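Local coordinates for protein histone acetyltransferase (PDB 6IF4) that probably acetylates lysine residues of histones as a MYST-family enzyme, of which this piece is the presumed N-terminal Tudor domain, at residues Q24-D29 and G33-Y38; Y37-V42 and S55-R60; T13-F18 and S46-W51. All coordinates share one frame; numbering follows the deposited sequence.

Contact 1 of 3, residues Q24-D29 and G33-Y38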
# COMPACT_ATOMS: atom_id res chain seq x y z
N GLN B 24 1.81 -4.84 -3.93
CA GLN B 24 1.64 -6.10 -4.64
C GLN B 24 0.72 -5.98 -5.83
O GLN B 24 0.93 -6.67 -6.84
CB GLN B 24 1.05 -7.16 -3.71
CG GLN B 24 1.97 -7.67 -2.62
CD GLN B 24 1.76 -9.14 -2.35
OE1 GLN B 24 2.65 -9.83 -1.85
NE2 GLN B 24 0.58 -9.64 -2.72
N GLU B 25 -0.28 -5.10 -5.75
CA GLU B 25 -1.30 -4.99 -6.76
C GLU B 25 -1.87 -3.59 -6.73
O GLU B 25 -1.84 -2.91 -5.70
CB GLU B 25 -2.45 -6.00 -6.54
CG GLU B 25 -2.08 -7.46 -6.69
CD GLU B 25 -1.76 -7.85 -8.11
OE1 GLU B 25 -2.17 -7.12 -9.04
OE2 GLU B 25 -1.09 -8.89 -8.31
N VAL B 26 -2.37 -3.15 -7.88
CA VAL B 26 -3.08 -1.89 -8.00
C VAL B 26 -4.44 -2.19 -8.61
O VAL B 26 -4.55 -3.03 -9.52
CB VAL B 26 -2.30 -0.88 -8.87
CG1 VAL B 26 -3.12 0.38 -9.11
CG2 VAL B 26 -0.97 -0.53 -8.21
N ALA B 27 -5.48 -1.53 -8.11
CA ALA B 27 -6.82 -1.74 -8.63
C ALA B 27 -7.61 -0.44 -8.51
O ALA B 27 -7.46 0.29 -7.53
CB ALA B 27 -7.55 -2.86 -7.89
N HIS B 28 -8.40 -0.16 -9.53
CA HIS B 28 -9.26 1.04 -9.54
C HIS B 28 -10.60 0.68 -8.91
O HIS B 28 -11.19 -0.26 -9.34
CB HIS B 28 -9.45 1.56 -10.98
CG HIS B 28 -8.24 1.60 -11.84
ND1 HIS B 28 -7.73 2.78 -12.32
CD2 HIS B 28 -7.44 0.62 -12.32
CE1 HIS B 28 -6.65 2.54 -13.03
NE2 HIS B 28 -6.46 1.23 -13.05
N ASP B 29 -10.97 1.33 -7.81
CA ASP B 29 -12.27 1.21 -7.17
C ASP B 29 -13.28 1.89 -8.08
O ASP B 29 -13.25 3.12 -8.23
CB ASP B 29 -12.23 1.82 -5.78
CG ASP B 29 -13.50 1.60 -4.98
OD1 ASP B 29 -14.19 0.58 -5.18
OD2 ASP B 29 -13.79 2.47 -4.14
N GLY B 33 -13.57 5.88 -8.58
CA GLY B 33 -12.39 6.01 -9.43
C GLY B 33 -11.04 5.94 -8.73
O GLY B 33 -10.01 5.79 -9.38
N GLN B 34 -11.03 6.04 -7.40
CA GLN B 34 -9.78 6.04 -6.62
C GLN B 34 -8.95 4.77 -6.83
O GLN B 34 -9.51 3.73 -6.98
CB GLN B 34 -10.18 6.21 -5.16
CG GLN B 34 -9.24 5.61 -4.16
CD GLN B 34 -9.39 6.22 -2.79
OE1 GLN B 34 -10.24 5.83 -2.01
NE2 GLN B 34 -8.51 7.13 -2.46
N LEU B 35 -7.64 4.92 -6.90
CA LEU B 35 -6.71 3.77 -6.96
C LEU B 35 -6.54 3.23 -5.54
O LEU B 35 -6.39 4.02 -4.65
CB LEU B 35 -5.38 4.24 -7.52
CG LEU B 35 -5.35 4.42 -9.02
CD1 LEU B 35 -4.01 4.92 -9.50
CD2 LEU B 35 -5.68 3.15 -9.72
N LEU B 36 -6.61 1.92 -5.39
CA LEU B 36 -6.33 1.21 -4.13
C LEU B 36 -5.15 0.27 -4.38
O LEU B 36 -5.04 -0.29 -5.44
CB LEU B 36 -7.55 0.46 -3.62
CG LEU B 36 -8.76 1.33 -3.33
CD1 LEU B 36 -9.93 0.51 -2.88
CD2 LEU B 36 -8.41 2.39 -2.34
N TYR B 37 -4.34 0.12 -3.36
CA TYR B 37 -3.10 -0.63 -3.45
C TYR B 37 -3.12 -1.77 -2.45
O TYR B 37 -3.43 -1.56 -1.27
CB TYR B 37 -1.90 0.29 -3.19
CG TYR B 37 -1.93 1.56 -4.02
CD1 TYR B 37 -1.40 1.59 -5.30
CD2 TYR B 37 -2.51 2.72 -3.52
CE1 TYR B 37 -1.43 2.75 -6.06
CE2 TYR B 37 -2.54 3.88 -4.27
CZ TYR B 37 -2.00 3.89 -5.54
OH TYR B 37 -2.03 5.04 -6.29
N TYR B 38 -2.80 -2.97 -2.92
CA TYR B 38 -2.66 -4.13 -2.05
C TYR B 38 -1.20 -4.16 -1.59
O TYR B 38 -0.31 -4.48 -2.38
CB TYR B 38 -3.03 -5.42 -2.77
CG TYR B 38 -3.25 -6.59 -1.84
CD1 TYR B 38 -4.26 -6.57 -0.89
CD2 TYR B 38 -2.43 -7.71 -1.90
CE1 TYR B 38 -4.46 -7.63 -0.04
CE2 TYR B 38 -2.62 -8.78 -1.05
CZ TYR B 38 -3.64 -8.74 -0.12
OH TYR B 38 -3.84 -9.80 0.73
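Gln24 and Tyr38 meet partway along the hairpin formed by strands 18-28 and 35-41, their side chains running side by side in the same direction. Starting from Gln24 CB, the first neighbour is Tyr38 O, 3.3 Å away. CG passes the same oxygen at a longer distance, and a bend at chi2 (-144°) then carries the amide to the tyrosine ring. There NE2 ends at the ring's edge, in its plane, 3.7 Å from Tyr38 CD2, with the two planes turned 62° against each other. OE1 lies against His40 of the same strand as Tyr38. The backbone has a classic beta bulge here: Gln24 and Glu25 both face Tyr38, whose O takes a short bond from Gln24 N (2.7 Å) and a weak one from Glu25 N. Beyond the bulge the ladder is regular. Tyr38 N bonds to Glu25 O, Ala27 and Leu36 form a reciprocal pair, and Asp29 N reaches Gln34 O.

Side chains alternate between two faces. On one, Val26, His28, Leu35 and Tyr37 gather. Leu35 CD2 sits over a face of the His28 imidazole, 3.5 Å from its centroid and 20° off the ring normal, a CH-pi contact; the same methyl touches Val26 CG1 at 3.8 Å. Val26's other branch, CG2, lies near the ring plane of Tyr37, 3.6 Å from CD1. The Glu25, Ala27, Leu36 and Tyr38 side chains take the other face, where Trp51 of the next strand meets both Leu36 and Tyr38.

This antiparallel hairpin belongs to the SH3-like, Tudor-knot fold. Its chemistry is divided: backbone amides hold the register, while methyl and ring contacts pack the face of Val26, His28, Leu35 and Tyr37, with the bulge letting two consecutive residues share one carbonyl.

Contact 2 of 3, residues Y37-V42 and S55-R60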
# COMPACT_ATOMS: atom_id res chain seq x y z
N TYR B 37 -4.34 0.12 -3.36
CA TYR B 37 -3.10 -0.63 -3.45
C TYR B 37 -3.12 -1.77 -2.45
O TYR B 37 -3.43 -1.56 -1.27
CB TYR B 37 -1.90 0.29 -3.19
CG TYR B 37 -1.93 1.56 -4.02
CD1 TYR B 37 -1.40 1.59 -5.30
CD2 TYR B 37 -2.51 2.72 -3.52
CE1 TYR B 37 -1.43 2.75 -6.06
CE2 TYR B 37 -2.54 3.88 -4.27
CZ TYR B 37 -2.00 3.89 -5.54
OH TYR B 37 -2.03 5.04 -6.29
N TYR B 38 -2.80 -2.97 -2.92
CA TYR B 38 -2.66 -4.13 -2.05
C TYR B 38 -1.20 -4.16 -1.59
O TYR B 38 -0.31 -4.48 -2.38
CB TYR B 38 -3.03 -5.42 -2.77
CG TYR B 38 -3.25 -6.59 -1.84
CD1 TYR B 38 -4.26 -6.57 -0.89
CD2 TYR B 38 -2.43 -7.71 -1.90
CE1 TYR B 38 -4.46 -7.63 -0.04
CE2 TYR B 38 -2.62 -8.78 -1.05
CZ TYR B 38 -3.64 -8.74 -0.12
OH TYR B 38 -3.84 -9.80 0.73
N VAL B 39 -0.97 -3.81 -0.34
CA VAL B 39 0.38 -3.64 0.18
C VAL B 39 0.76 -4.87 0.98
O VAL B 39 -0.08 -5.50 1.64
CB VAL B 39 0.51 -2.35 1.02
CG1 VAL B 39 -0.22 -1.20 0.33
CG2 VAL B 39 -0.02 -2.56 2.43
N HIS B 40 2.03 -5.25 0.89
CA HIS B 40 2.61 -6.28 1.74
C HIS B 40 3.64 -5.62 2.65
O HIS B 40 4.54 -4.94 2.17
CB HIS B 40 3.25 -7.39 0.91
CG HIS B 40 4.09 -8.33 1.71
ND1 HIS B 40 3.56 -9.18 2.66
CD2 HIS B 40 5.43 -8.56 1.71
CE1 HIS B 40 4.53 -9.88 3.21
NE2 HIS B 40 5.67 -9.53 2.65
N TYR B 41 3.49 -5.82 3.95
CA TYR B 41 4.45 -5.29 4.90
C TYR B 41 5.67 -6.19 4.88
O TYR B 41 5.57 -7.40 5.07
CB TYR B 41 3.85 -5.19 6.30
CG TYR B 41 2.67 -4.25 6.35
CD1 TYR B 41 2.85 -2.89 6.59
CD2 TYR B 41 1.39 -4.73 6.13
CE1 TYR B 41 1.77 -2.04 6.62
CE2 TYR B 41 0.31 -3.88 6.16
CZ TYR B 41 0.50 -2.54 6.40
OH TYR B 41 -0.59 -1.71 6.43
N VAL B 42 6.83 -5.57 4.64
CA VAL B 42 8.05 -6.30 4.34
C VAL B 42 8.48 -7.21 5.48
O VAL B 42 9.00 -8.30 5.26
CB VAL B 42 9.12 -5.27 3.97
CG1 VAL B 42 10.47 -5.78 4.30
CG2 VAL B 42 9.00 -4.90 2.49
N SER B 55 -3.64 7.68 0.59
CA SER B 55 -3.46 8.52 1.77
C SER B 55 -2.75 7.79 2.90
O SER B 55 -2.29 8.44 3.85
CB SER B 55 -4.82 9.04 2.27
OG SER B 55 -5.77 7.99 2.35
N ALA B 56 -2.65 6.46 2.83
CA ALA B 56 -1.96 5.68 3.85
C ALA B 56 -0.52 5.36 3.46
O ALA B 56 0.16 4.67 4.23
CB ALA B 56 -2.72 4.38 4.12
N LEU B 57 -0.05 5.84 2.32
CA LEU B 57 1.24 5.44 1.78
C LEU B 57 2.18 6.63 1.65
O LEU B 57 1.76 7.78 1.51
CB LEU B 57 1.09 4.78 0.40
CG LEU B 57 0.16 3.57 0.29
CD1 LEU B 57 0.16 3.04 -1.14
CD2 LEU B 57 0.58 2.48 1.26
N ARG B 58 3.48 6.32 1.69
CA ARG B 58 4.54 7.28 1.45
C ARG B 58 5.59 6.60 0.59
O ARG B 58 5.81 5.39 0.69
CB ARG B 58 5.21 7.75 2.75
CG ARG B 58 4.36 8.60 3.66
CD ARG B 58 5.23 9.35 4.66
NE ARG B 58 6.01 8.46 5.52
CZ ARG B 58 7.33 8.30 5.43
NH1 ARG B 58 8.03 8.96 4.51
NH2 ARG B 58 7.96 7.49 6.26
N GLU B 59 6.25 7.38 -0.26
CA GLU B 59 7.41 6.87 -0.98
C GLU B 59 8.47 6.44 0.01
O GLU B 59 8.59 6.98 1.11
CB GLU B 59 7.98 7.94 -1.91
CG GLU B 59 7.21 8.18 -3.20
CD GLU B 59 7.87 9.23 -4.07
OE1 GLU B 59 7.20 9.75 -4.99
OE2 GLU B 59 9.06 9.54 -3.84
N ARG B 60 9.25 5.44 -0.38
CA ARG B 60 10.36 4.93 0.44
C ARG B 60 11.62 4.82 -0.43
O ARG B 60 11.64 4.01 -1.33
CB ARG B 60 9.99 3.61 1.12
CG ARG B 60 11.13 2.92 1.86
CD ARG B 60 10.79 1.70 2.70
NE ARG B 60 10.15 0.58 2.06
CZ ARG B 60 10.76 -0.54 1.69
NH1 ARG B 60 12.04 -0.68 1.90
NH2 ARG B 60 10.08 -1.50 1.10
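The Tyr37 ring meets Leu57 obliquely, through a single methyl: CD1 of the leucine lies 3.6 Å from Tyr37 CD2 and 3.9 Å from CG. The same ring also packs edge-to-face with Phe4, which touches Leu57 as well, so the three side chains form one cluster. The second flat group, the guanidinium of Arg60, is approached obliquely by Val42 CG2, 3.8 Å from Arg60 NH2. The polar end of this arginine is bonded elsewhere, NH2 to Ala21 O and NE to Val10 O, on strands 18-28 and 9-13 respectively.

Leu57 carries the centre of the contact by dividing its two methyls. Its chain extends with CD1 anti to CA (chi2 -179°), which sends that branch to the tyrosine, while CD2 turns to Val39 and comes 3.9 Å from CG1. The valine and the leucine pass each other from opposite directions. Val39's first torsion (-43°) puts CG1 anti to the carbonyl carbon, facing the leucine, and leaves CG2 wedged between the backbone N and the carbonyl carbon.

No hydrogen bond joins 37-42 to 55-60. Strands 35-41 and 57-59 are not neighbours in the sheet: 18-28 and 9-13 come between them. The CA atoms of Tyr37 and Leu57 stay 9.1 Å apart, and side chains alone bridge the gap. The curled sheet thus brings two distant strands face to face across its interior, as in an SH3-like barrel.

At the centre, where Tyr37, Val39 and Leu57 are buried, cohesion comes from apolar packing without directional bonds. Near Val42 an aliphatic branch borders a cationic group, whose charge is probably eased by the two carbonyl oxygens that hold it.

Contact 3 of 3, residues T13-F18 and S46-W51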
# COMPACT_ATOMS: atom_id res chain seq x y z
N THR B 13 0.98 2.83 6.57
CA THR B 13 0.50 2.84 7.94
C THR B 13 -0.08 1.48 8.30
O THR B 13 -0.66 0.77 7.47
CB THR B 13 -0.56 3.92 8.15
OG1 THR B 13 -1.67 3.68 7.27
CG2 THR B 13 0.02 5.30 7.87
N LEU B 14 0.09 1.12 9.56
CA LEU B 14 -0.49 -0.12 10.09
C LEU B 14 -0.66 0.11 11.58
O LEU B 14 0.33 0.13 12.32
CB LEU B 14 0.41 -1.31 9.81
CG LEU B 14 0.10 -2.62 10.55
CD1 LEU B 14 -1.27 -3.14 10.16
CD2 LEU B 14 1.18 -3.66 10.28
N HIS B 15 -1.90 0.30 12.01
CA HIS B 15 -2.20 0.66 13.40
C HIS B 15 -1.44 1.92 13.79
O HIS B 15 -0.69 1.96 14.77
CB HIS B 15 -1.91 -0.51 14.33
CG HIS B 15 -2.69 -1.74 14.00
ND1 HIS B 15 -2.09 -2.93 13.64
CD2 HIS B 15 -4.02 -1.97 13.96
CE1 HIS B 15 -3.02 -3.84 13.40
NE2 HIS B 15 -4.20 -3.28 13.58
N GLU B 16 -1.65 2.97 12.99
CA GLU B 16 -1.11 4.31 13.23
C GLU B 16 0.42 4.34 13.27
O GLU B 16 1.01 5.25 13.85
CB GLU B 16 -1.68 4.94 14.50
CG GLU B 16 -3.19 4.76 14.76
CD GLU B 16 -3.51 3.58 15.66
OE1 GLU B 16 -3.20 3.65 16.86
OE2 GLU B 16 -4.14 2.61 15.18
N THR B 17 1.08 3.38 12.62
CA THR B 17 2.53 3.37 12.55
C THR B 17 2.98 3.06 11.13
O THR B 17 2.40 2.19 10.47
CB THR B 17 3.13 2.35 13.53
OG1 THR B 17 2.75 2.71 14.87
CG2 THR B 17 4.65 2.34 13.44
N PHE B 18 4.00 3.78 10.66
CA PHE B 18 4.51 3.57 9.31
C PHE B 18 5.49 2.40 9.31
O PHE B 18 6.43 2.37 10.11
CB PHE B 18 5.19 4.83 8.79
CG PHE B 18 4.29 5.73 7.99
CD1 PHE B 18 3.76 5.29 6.79
CD2 PHE B 18 3.97 7.00 8.44
CE1 PHE B 18 2.93 6.11 6.05
CE2 PHE B 18 3.14 7.82 7.71
CZ PHE B 18 2.62 7.38 6.51
N SER B 46 2.24 -12.47 5.24
CA SER B 46 1.22 -12.19 4.23
C SER B 46 -0.16 -11.94 4.84
O SER B 46 -0.96 -11.20 4.26
CB SER B 46 1.15 -13.34 3.23
OG SER B 46 2.34 -13.45 2.48
N ARG B 47 -0.46 -12.57 5.97
CA ARG B 47 -1.74 -12.34 6.64
C ARG B 47 -2.02 -10.86 6.88
O ARG B 47 -3.18 -10.44 6.89
CB ARG B 47 -1.81 -13.14 7.94
CG ARG B 47 -1.90 -14.64 7.70
CD ARG B 47 -1.84 -15.42 8.99
NE ARG B 47 -0.71 -15.03 9.81
CZ ARG B 47 0.40 -15.74 9.94
NH1 ARG B 47 0.53 -16.90 9.31
NH2 ARG B 47 1.39 -15.29 10.71
N MET B 48 -0.98 -10.06 7.09
CA MET B 48 -1.14 -8.65 7.36
C MET B 48 -1.36 -7.81 6.11
O MET B 48 -1.60 -6.61 6.23
CB MET B 48 0.07 -8.11 8.14
CG MET B 48 0.31 -8.84 9.44
SD MET B 48 -1.05 -8.62 10.60
CE MET B 48 -1.03 -6.85 10.82
N ASP B 49 -1.26 -8.43 4.95
CA ASP B 49 -1.48 -7.74 3.67
C ASP B 49 -2.87 -7.11 3.64
O ASP B 49 -3.82 -7.72 4.10
CB ASP B 49 -1.33 -8.67 2.48
CG ASP B 49 0.04 -9.28 2.35
OD1 ASP B 49 0.90 -8.96 3.10
OD2 ASP B 49 0.20 -10.02 1.47
N ARG B 50 -2.96 -5.94 3.04
CA ARG B 50 -4.28 -5.29 2.96
C ARG B 50 -4.36 -4.25 1.86
O ARG B 50 -3.38 -3.83 1.36
CB ARG B 50 -4.60 -4.56 4.26
CG ARG B 50 -3.52 -3.66 4.80
CD ARG B 50 -3.87 -3.32 6.24
NE ARG B 50 -3.43 -4.44 7.03
CZ ARG B 50 -3.88 -4.81 8.20
NH1 ARG B 50 -4.87 -4.18 8.78
NH2 ARG B 50 -3.34 -5.85 8.80
N TRP B 51 -5.59 -3.95 1.52
CA TRP B 51 -5.87 -2.89 0.55
C TRP B 51 -5.87 -1.54 1.26
O TRP B 51 -6.51 -1.38 2.30
CB TRP B 51 -7.21 -3.14 -0.13
CG TRP B 51 -7.21 -4.29 -1.07
CD1 TRP B 51 -7.62 -5.57 -0.81
CD2 TRP B 51 -6.77 -4.29 -2.43
NE1 TRP B 51 -7.47 -6.35 -1.92
CE2 TRP B 51 -6.94 -5.59 -2.93
CE3 TRP B 51 -6.24 -3.31 -3.28
CZ2 TRP B 51 -6.61 -5.95 -4.24
CZ3 TRP B 51 -5.91 -3.66 -4.58
CH2 TRP B 51 -6.09 -4.97 -5.04
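Leu14 crosses both Met48 and Arg50 at about a right angle, and its CD1 methyl serves the two of them. Against Arg50 it lies over the middle of one guanidinium face, 3.6 Å above the plane, with CZ and NH2 as its nearest atoms. Against Met48 it meets the terminal methyl: CE is 3.8 Å from Leu14 CD1 and 3.9 Å from CD2. Bends at chi2 and chi3 (-64° and -61°) fold the methionine back so that CE faces the leucine.

The rotation of the guanidinium is fixed by the backbone within 46-51. Arg50 grips Met48 O side-on, with NE at 2.9 Å and NH2 at 3.2 Å, both nitrogens approaching from the same face of that carbonyl. The oxygen lies close to the guanidinium plane, at its edge, while the leucine covers a face. Leu14 is itself held at the start of a two-residue turn close to type I' that joins strands 9-13 and 18-28, its N bonded to Thr17 O at 2.7 Å. Tyr41, on the strand that pairs with Arg50's, touches Leu14 and Arg50 alike.

No hydrogen bond joins 13-18 to 46-51. An alkyl branch rests on a cation whose in-plane needs are partly met by a carbonyl, leaving its flat side suited to apolar cover.

How the contacts relate
Strand 35-41 ties the three contacts together. Contact 1 pairs its first half with 24-29, and contact 2 takes over at the shared residues Tyr37 and Tyr38, the two centres being about 11 Å apart. Contact 3 follows about 8 Å from contact 2, joined to it by probable hydrogen bonds from Tyr41 OH to Thr13 O (2.7 Å) and between His40 ND1 and Asp49 OD1 (2.7 Å). Contacts 1 and 3 lie on opposite sides of the chain's centre, about 15 Å between their centres, yet Trp51 reaches back to Tyr38, NE1 to CD1 3.4 Å. Hairpin, interior and turn thus belong to one small curled sheet.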